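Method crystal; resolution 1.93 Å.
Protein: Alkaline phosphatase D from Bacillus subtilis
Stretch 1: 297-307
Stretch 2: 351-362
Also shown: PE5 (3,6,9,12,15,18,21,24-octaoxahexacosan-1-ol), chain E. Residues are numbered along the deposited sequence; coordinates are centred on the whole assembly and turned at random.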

# COMPACT_ATOMS: atom_id res chain seq x y z
N GLU A 297 -10.32 -27.18 5.88
CA GLU A 297 -10.93 -25.89 5.62
C GLU A 297 -9.96 -24.95 4.85
O GLU A 297 -10.30 -24.42 3.79
N SER A 298 -8.77 -24.74 5.39
CA SER A 298 -7.82 -23.83 4.73
C SER A 298 -7.39 -24.38 3.38
O SER A 298 -7.25 -23.61 2.41
N ARG A 299 -7.25 -25.70 3.29
CA ARG A 299 -6.79 -26.35 2.04
C ARG A 299 -7.89 -26.52 0.99
O ARG A 299 -7.58 -26.91 -0.12
N ASN A 300 -9.15 -26.22 1.31
CA ASN A 300 -10.26 -26.35 0.33
C ASN A 300 -9.88 -25.66 -0.98
O ASN A 300 -9.60 -24.47 -0.99
N PRO A 301 -9.93 -26.40 -2.10
CA PRO A 301 -9.47 -25.86 -3.37
C PRO A 301 -10.39 -24.86 -4.00
O PRO A 301 -9.97 -24.13 -4.91
N ASN A 302 -11.65 -24.80 -3.57
CA ASN A 302 -12.57 -23.81 -4.13
C ASN A 302 -12.33 -22.40 -3.60
O ASN A 302 -12.87 -21.46 -4.15
N ARG A 303 -11.60 -22.28 -2.52
CA ARG A 303 -11.44 -20.99 -1.87
C ARG A 303 -10.54 -20.08 -2.68
O ARG A 303 -9.53 -20.55 -3.24
N THR A 304 -10.93 -18.81 -2.76
CA THR A 304 -10.29 -17.80 -3.60
C THR A 304 -9.85 -16.59 -2.75
O THR A 304 -10.43 -16.32 -1.69
N LEU A 305 -8.78 -15.93 -3.20
CA LEU A 305 -8.38 -14.60 -2.67
C LEU A 305 -8.80 -13.56 -3.67
O LEU A 305 -9.30 -12.50 -3.30
N LEU A 306 -8.58 -13.84 -4.96
CA LEU A 306 -8.69 -12.84 -5.99
C LEU A 306 -10.08 -12.77 -6.56
O LEU A 306 -10.46 -11.73 -7.15
N GLY A 307 -10.81 -13.88 -6.46
CA GLY A 307 -12.04 -14.04 -7.22
C GLY A 307 -11.71 -14.47 -8.62
O GLY A 307 -10.60 -14.22 -9.12
N SER A 351 -3.01 -14.45 5.31
CA SER A 351 -1.99 -14.36 4.25
C SER A 351 -2.22 -15.41 3.17
O SER A 351 -3.19 -16.17 3.23
N TRP A 352 -1.34 -15.46 2.16
CA TRP A 352 -1.50 -16.43 1.08
C TRP A 352 -1.38 -17.90 1.59
O TRP A 352 -2.03 -18.78 1.02
N ASP A 353 -0.64 -18.14 2.66
CA ASP A 353 -0.60 -19.47 3.29
C ASP A 353 -2.02 -19.94 3.75
O ASP A 353 -2.24 -21.14 3.93
N GLY A 354 -2.93 -18.98 3.96
CA GLY A 354 -4.32 -19.25 4.37
C GLY A 354 -5.19 -19.61 3.18
O GLY A 354 -6.35 -20.04 3.36
N TYR A 355 -4.65 -19.38 1.98
CA TYR A 355 -5.32 -19.60 0.73
C TYR A 355 -4.40 -20.40 -0.21
O TYR A 355 -4.12 -19.97 -1.32
N PRO A 356 -3.95 -21.57 0.24
CA PRO A 356 -2.90 -22.33 -0.50
C PRO A 356 -3.31 -22.80 -1.88
O PRO A 356 -2.46 -22.85 -2.77
N ALA A 357 -4.58 -23.12 -2.11
CA ALA A 357 -5.01 -23.54 -3.44
C ALA A 357 -4.99 -22.39 -4.42
O ALA A 357 -4.62 -22.55 -5.59
N GLN A 358 -5.44 -21.23 -3.97
CA GLN A 358 -5.35 -20.03 -4.78
C GLN A 358 -3.87 -19.80 -5.16
O GLN A 358 -3.57 -19.49 -6.30
N ARG A 359 -2.98 -19.93 -4.19
CA ARG A 359 -1.56 -19.70 -4.48
C ARG A 359 -1.03 -20.72 -5.50
O ARG A 359 -0.31 -20.36 -6.44
N GLU A 360 -1.44 -21.98 -5.34
CA GLU A 360 -1.09 -23.04 -6.29
C GLU A 360 -1.50 -22.73 -7.71
O GLU A 360 -0.74 -22.98 -8.65
N ARG A 361 -2.70 -22.16 -7.89
CA ARG A 361 -3.16 -21.83 -9.23
C ARG A 361 -2.27 -20.76 -9.86
O ARG A 361 -1.94 -20.84 -11.05
N VAL A 362 -1.87 -19.76 -9.07
CA VAL A 362 -0.99 -18.72 -9.58
C VAL A 362 0.40 -19.28 -9.94
O VAL A 362 0.91 -19.03 -11.02

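The two stretches, at least 47 residues apart in sequence wherever they touch, bury 710 Å² between them. Stretch 1 leaves a weakly bonded helical turn and runs as loop past the 3-10 segment and the first turns of the helix that Tyr355 caps in stretch 2. Glu297 (t) reaches none of this surface.

Ser298 (p) sets its side chain sideways and contributes mainly through its carbonyl, whose O lies 3.3 Å from Pro356 CD. Its hydroxyl is joined to the other stretch by water 2, 2.8 Å from both Ser298 OG and Asp353 O; the same water makes a weak hydrogen bond to the polyether PE5, 2.7 Å from its O2. The ether oxygen O1 of PE5 is 2.9 Å from Arg359 NH2, at the edge of a guanidinium that also forms a salt bridge with Asp353 (Arg359 NH1 to Asp353 OD1, 2.9 Å).

Arg299 (m) and Asn300 (t) both point away. The backbone of Arg299 lies against the ring of Pro356, with Arg299 CA 4.0 Å from Pro356 CG. Asn300 turns its side chain back on its own loop, where Asn300 OD1 accepts from Asn302 N at 2.9 Å within the type I turn from Asn300 to Arg303. Water 1 donates to Ser298 O and Asn300 O, each at 2.7 Å, and accepts from Ala357 N at 3.3 Å, tying the turn to the start of the helix. Ala357 points toward stretch 1, and its CB rests 3.5 Å from Pro301 CA and 4.3 Å from Pro301 CB.

Arg303 (m, t, p) starts sideways, but its end comes nearer. Arg303 NH1 donates almost linearly to Gly354 O at 2.7 Å, an acceptor lying near the guanidinium plane, which leaves a flat face free to stack on Tyr355 (m). The centres of the Arg303 guanidinium and the Tyr355 ring are 4.4 Å apart and the planes inclined by 28°, a cation-pi arrangement. Water 5 also links Arg303 NH2 to Gly354 O, 2.8 Å from each. The backbone of the turn is gripped by Arg361 (m, t, m), with Arg361 NH1 donating to Pro301 O at 2.9 Å and Arg361 NH2 to Arg303 O at 3.0 Å. Water 4 accepts from Gln358 N at 2.9 Å and donates to Arg303 O at 2.8 Å.

Thr304 (t) points away overall, yet its OG1 lies 3.1 Å from Gln358 OE1 and accepts from Gly307 N at 2.8 Å. Water 6 is 2.7 Å from Thr304 OG1 and accepts from Arg361 NH2 at 2.9 Å.

Leu305, with chi1 at -100° between wells, has the largest contact area. Leu305 CD2 sits over the Tyr355 face opposite Arg303, 3.7 Å from the ring centroid, so the tyrosine is sandwiched between leucine and guanidinium; Leu305 CD1 lies 3.5 Å from the centroid of the six-membered ring of Trp352 (m).

Leu306 (m) points toward the helix. Gln358 (t, p) reaches back so that Gln358 OE1 accepts from both Leu305 N and Leu306 N at 3.0 Å, fixing consecutive amides with one oxygen.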

# COMPACT_ATOMS: atom_id res chain seq x y z
CB GLU A 297 -11.34 -25.28 6.96
CG GLU A 297 -12.21 -24.05 6.90
CD GLU A 297 -12.79 -23.68 8.29
OE1 GLU A 297 -13.48 -24.53 8.91
OE2 GLU A 297 -12.57 -22.56 8.75
CB SER A 298 -6.61 -23.52 5.60
OG SER A 298 -5.78 -24.64 5.75
CB ARG A 299 -6.13 -27.71 2.34
CG ARG A 299 -4.79 -27.64 3.09
CD ARG A 299 -4.14 -29.03 3.29
NE ARG A 299 -5.00 -29.92 4.08
CZ ARG A 299 -4.77 -30.36 5.33
NH1 ARG A 299 -3.67 -30.04 5.99
NH2 ARG A 299 -5.67 -31.15 5.92
CB ASN A 300 -11.54 -25.73 0.93
CG ASN A 300 -12.74 -25.78 -0.00
OD1 ASN A 300 -12.64 -26.02 -1.19
ND2 ASN A 300 -13.93 -25.53 0.58
CB PRO A 301 -9.38 -27.11 -4.28
CG PRO A 301 -10.23 -28.11 -3.63
CD PRO A 301 -10.11 -27.86 -2.17
CB ASN A 302 -14.02 -24.19 -3.81
CG ASN A 302 -14.48 -25.40 -4.59
OD1 ASN A 302 -14.04 -25.61 -5.72
ND2 ASN A 302 -15.36 -26.18 -4.01
CB ARG A 303 -10.88 -21.17 -0.49
CG ARG A 303 -11.92 -21.71 0.48
CD ARG A 303 -11.33 -22.00 1.82
NE ARG A 303 -11.02 -20.77 2.55
CZ ARG A 303 -9.81 -20.35 2.90
NH1 ARG A 303 -8.71 -21.04 2.58
NH2 ARG A 303 -9.68 -19.20 3.56
CB THR A 304 -11.25 -17.33 -4.70
OG1 THR A 304 -10.52 -16.56 -5.66
CG2 THR A 304 -12.47 -16.50 -4.13
CB LEU A 305 -6.87 -14.47 -2.49
CG LEU A 305 -6.20 -14.61 -1.14
CD1 LEU A 305 -4.67 -14.42 -1.36
CD2 LEU A 305 -6.71 -13.65 -0.07
CB LEU A 306 -7.75 -13.15 -7.16
CG LEU A 306 -6.25 -13.21 -6.88
CD1 LEU A 306 -5.50 -13.61 -8.18
CD2 LEU A 306 -5.76 -11.86 -6.30
CB SER A 351 -0.60 -14.54 4.87
OG SER A 351 -0.37 -13.56 5.87
CB TRP A 352 -0.51 -16.21 -0.06
CG TRP A 352 -0.79 -15.04 -0.94
CD1 TRP A 352 -0.55 -13.72 -0.65
CD2 TRP A 352 -1.35 -15.05 -2.24
NE1 TRP A 352 -0.91 -12.94 -1.69
CE2 TRP A 352 -1.43 -13.72 -2.67
CE3 TRP A 352 -1.83 -16.07 -3.08
CZ2 TRP A 352 -1.90 -13.38 -3.92
CZ3 TRP A 352 -2.30 -15.73 -4.29
CH2 TRP A 352 -2.34 -14.40 -4.71
CB ASP A 353 0.30 -19.48 4.51
CG ASP A 353 1.81 -19.67 4.19
OD1 ASP A 353 2.16 -20.32 3.17
OD2 ASP A 353 2.61 -19.15 5.00
CB TYR A 355 -5.73 -18.27 0.07
CG TYR A 355 -6.71 -17.44 0.93
CD1 TYR A 355 -6.27 -16.80 2.09
CD2 TYR A 355 -8.07 -17.37 0.60
CE1 TYR A 355 -7.15 -16.08 2.89
CE2 TYR A 355 -8.96 -16.61 1.39
CZ TYR A 355 -8.49 -15.99 2.54
OH TYR A 355 -9.32 -15.27 3.37
CB PRO A 356 -2.60 -23.51 0.42
CG PRO A 356 -3.90 -23.72 1.18
CD PRO A 356 -4.42 -22.33 1.42
CB ALA A 357 -6.40 -24.18 -3.41
CB GLN A 358 -5.89 -18.83 -4.00
CG GLN A 358 -5.58 -17.49 -4.61
CD GLN A 358 -6.39 -17.19 -5.84
OE1 GLN A 358 -7.41 -16.51 -5.78
NE2 GLN A 358 -5.92 -17.67 -6.99
CB ARG A 359 -0.72 -19.72 -3.22
CG ARG A 359 0.70 -19.19 -3.49
CD ARG A 359 1.45 -19.01 -2.25
NE ARG A 359 1.44 -20.20 -1.44
CZ ARG A 359 1.72 -20.24 -0.15
NH1 ARG A 359 2.06 -19.15 0.50
NH2 ARG A 359 1.66 -21.40 0.50
CB GLU A 360 -1.71 -24.36 -5.87
CG GLU A 360 -0.98 -25.09 -4.78
CD GLU A 360 -1.53 -26.50 -4.57
OE1 GLU A 360 -1.49 -27.30 -5.54
OE2 GLU A 360 -2.01 -26.80 -3.44
CB ARG A 361 -4.63 -21.38 -9.24
CG ARG A 361 -5.64 -22.51 -8.91
CD ARG A 361 -7.08 -22.06 -9.17
NE ARG A 361 -7.62 -21.16 -8.13
CZ ARG A 361 -8.05 -21.51 -6.92
NH1 ARG A 361 -7.94 -22.76 -6.47
NH2 ARG A 361 -8.57 -20.58 -6.11
CB VAL A 362 -0.85 -17.54 -8.57
CG1 VAL A 362 0.20 -16.52 -9.07
CG2 VAL A 362 -2.21 -16.87 -8.32
C48 PE5 E . 3.18 -25.19 1.11
C50 PE5 E . 1.70 -24.91 1.39
O1 PE5 E . 1.53 -23.73 2.20
C1 PE5 E . 1.11 -23.93 3.56
C2 PE5 E . -0.40 -23.71 3.75
O2 PE5 E . -1.19 -24.92 3.80
O HOH W 1 -7.30 -23.35 -0.28
O HOH W 2 -3.33 -23.60 4.80
O HOH W 3 -4.65 -27.08 -1.41
O HOH W 4 -7.22 -20.99 -1.74
O HOH W 5 -7.61 -18.63 5.42
O HOH W 6 -9.68 -18.31 -7.54